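Local coordinates for protein PlyP35 (Listeria phage P35, PDB 6S3Y) that probably serves as the cell wall binding part of a phage endolysin, attaching it to Listeria cells, at residues A[50-54]-A[55-59]. Sequence-based numbering, arbitrary orientation.
Sequences VVKDG and NKSVR
Val-50 lays its CG2 methyl over one face of the Arg-59 guanidinium, 3.5 Å from NH2 and off toward the rim of the group. Its other methyl, CG1, stands anti to the backbone N (chi1 172°), which leans it diagonally across to the facing strand, toward the turn, 3.5 Å from Ser-57 OG. Lys-52 comes to the same hydroxyl from the turn side, its CD 3.7 Å from Ser-57 OG. The lysine chain is bent at chi2, chi3 and chi4, and this curl brings NZ to the carbonyl O of Asn-55 in a weak hydrogen bond. On the reverse face of this two-stranded ribbon, Val-51 and Val-58 stand next to each other, and the Asp-53 carboxylate slants across the second valine, OD2 of Asp-53 3.7 Å from CG1 of Val-58.

The backbone is a tight beta hairpin. Val-51 and Val-58 form a hydrogen-bonded pair with two nearly straight bonds, Val-58 N to Val-51 O being 2.8 Å. A type II' turn from Asp-53 to Lys-56 closes the end, with Gly-54 first of its two central residues, where such a turn needs positive phi (65°). Asp-53 N to Lys-56 O is 2.9 Å, Lys-56 N to Asp-53 O 3.2 Å.

Strands 46-53 and 56-63 form the hairpin at the surface of an SH3-like cell wall binding domain. Thr-48 of strand 46-53 takes a hydrogen bond from Arg-59, while strand 27-32 backs the valine face through Val-28 and supplies Arg-29 for a salt bridge to Asp-53.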
loop_
_atom_site.group_PDB
_atom_site.type_symbol
_atom_site.label_atom_id
_atom_site.label_comp_id
_atom_site.label_asym_id
_atom_site.label_seq_id
_atom_site.Cartn_x
_atom_site.Cartn_y
_atom_site.Cartn_z
ATOM N N VAL A 50 4.050 16.055 -3.270
ATOM C CA VAL A 50 5.251 16.129 -4.119
ATOM C C VAL A 50 6.474 15.822 -3.253
ATOM O O VAL A 50 6.466 16.175 -2.082
ATOM C CB VAL A 50 5.300 17.516 -4.769
ATOM C CG1 VAL A 50 6.600 17.750 -5.506
ATOM C CG2 VAL A 50 4.129 17.678 -5.728
ATOM N N VAL A 51 7.458 15.152 -3.848
ATOM C CA VAL A 51 8.799 14.890 -3.268
ATOM C C VAL A 51 9.834 15.293 -4.331
ATOM O O VAL A 51 9.440 15.521 -5.509
ATOM C CB VAL A 51 8.805 13.389 -2.918
ATOM C CG1 VAL A 51 9.065 12.523 -4.094
ATOM C CG2 VAL A 51 9.391 13.028 -1.610
ATOM N N LYS A 52 11.097 15.364 -3.955
ATOM C CA LYS A 52 12.206 15.670 -4.899
ATOM C C LYS A 52 12.954 14.389 -5.224
ATOM O O LYS A 52 13.421 13.751 -4.280
ATOM C CB LYS A 52 13.194 16.670 -4.281
ATOM C CG LYS A 52 12.580 17.960 -3.781
ATOM C CD LYS A 52 11.870 18.792 -4.837
ATOM C CE LYS A 52 12.727 19.884 -5.457
ATOM N NZ LYS A 52 13.777 19.315 -6.338
ATOM N N ASP A 53 13.049 14.020 -6.499
ATOM C CA ASP A 53 14.016 13.005 -6.991
ATOM C C ASP A 53 15.115 13.774 -7.728
ATOM O O ASP A 53 14.881 14.174 -8.896
ATOM C CB ASP A 53 13.354 11.945 -7.872
ATOM C CG ASP A 53 12.479 10.946 -7.131
ATOM O OD1 ASP A 53 12.596 10.813 -5.896
ATOM O OD2 ASP A 53 11.717 10.256 -7.817
ATOM N N GLY A 54 16.226 14.042 -7.030
ATOM C CA GLY A 54 17.265 14.986 -7.487
ATOM C C GLY A 54 16.713 16.398 -7.544
ATOM O O GLY A 54 16.224 16.886 -6.512
ATOM N N ASN A 55 16.759 17.020 -8.719
ATOM C CA ASN A 55 16.257 18.403 -8.959
ATOM C C ASN A 55 14.778 18.395 -9.360
ATOM O O ASN A 55 14.206 19.491 -9.402
ATOM C CB ASN A 55 17.087 19.169 -9.979
ATOM C CG ASN A 55 17.240 18.452 -11.300
ATOM O OD1 ASN A 55 16.253 17.993 -11.862
ATOM N ND2 ASN A 55 18.466 18.354 -11.786
ATOM N N LYS A 56 14.196 17.223 -9.633
ATOM C CA LYS A 56 12.824 17.089 -10.200
ATOM C C LYS A 56 11.806 16.948 -9.062
ATOM O O LYS A 56 12.065 16.167 -8.112
ATOM C CB LYS A 56 12.740 15.888 -11.147
ATOM C CG LYS A 56 13.566 15.997 -12.415
ATOM C CD LYS A 56 13.122 17.148 -13.303
ATOM C CE LYS A 56 14.105 17.481 -14.409
ATOM N NZ LYS A 56 14.348 16.312 -15.285
ATOM N N SER A 57 10.712 17.705 -9.120
ATOM C CA SER A 57 9.496 17.501 -8.301
ATOM C C SER A 57 8.689 16.351 -8.914
ATOM O O SER A 57 8.369 16.439 -10.101
ATOM C CB SER A 57 8.655 18.731 -8.220
ATOM O OG SER A 57 9.118 19.563 -7.203
ATOM N N VAL A 58 8.332 15.346 -8.123
ATOM C CA VAL A 58 7.564 14.158 -8.585
ATOM C C VAL A 58 6.334 14.023 -7.690
ATOM O O VAL A 58 6.452 14.181 -6.462
ATOM C CB VAL A 58 8.430 12.895 -8.568
ATOM C CG1 VAL A 58 8.985 12.607 -7.196
ATOM C CG2 VAL A 58 7.643 11.707 -9.071
ATOM N N ARG A 59 5.169 13.800 -8.301
ATOM C CA ARG A 59 3.879 13.734 -7.587
ATOM C C ARG A 59 3.592 12.275 -7.223
ATOM O O ARG A 59 3.856 11.383 -8.036
ATOM C CB ARG A 59 2.751 14.342 -8.425
ATOM C CG ARG A 59 1.399 14.285 -7.742
ATOM C CD ARG A 59 0.393 15.254 -8.331
ATOM N NE ARG A 59 0.805 16.638 -8.178
ATOM C CZ ARG A 59 0.630 17.372 -7.094
ATOM N NH1 ARG A 59 0.095 16.871 -5.999
ATOM N NH2 ARG A 59 1.070 18.616 -7.089
#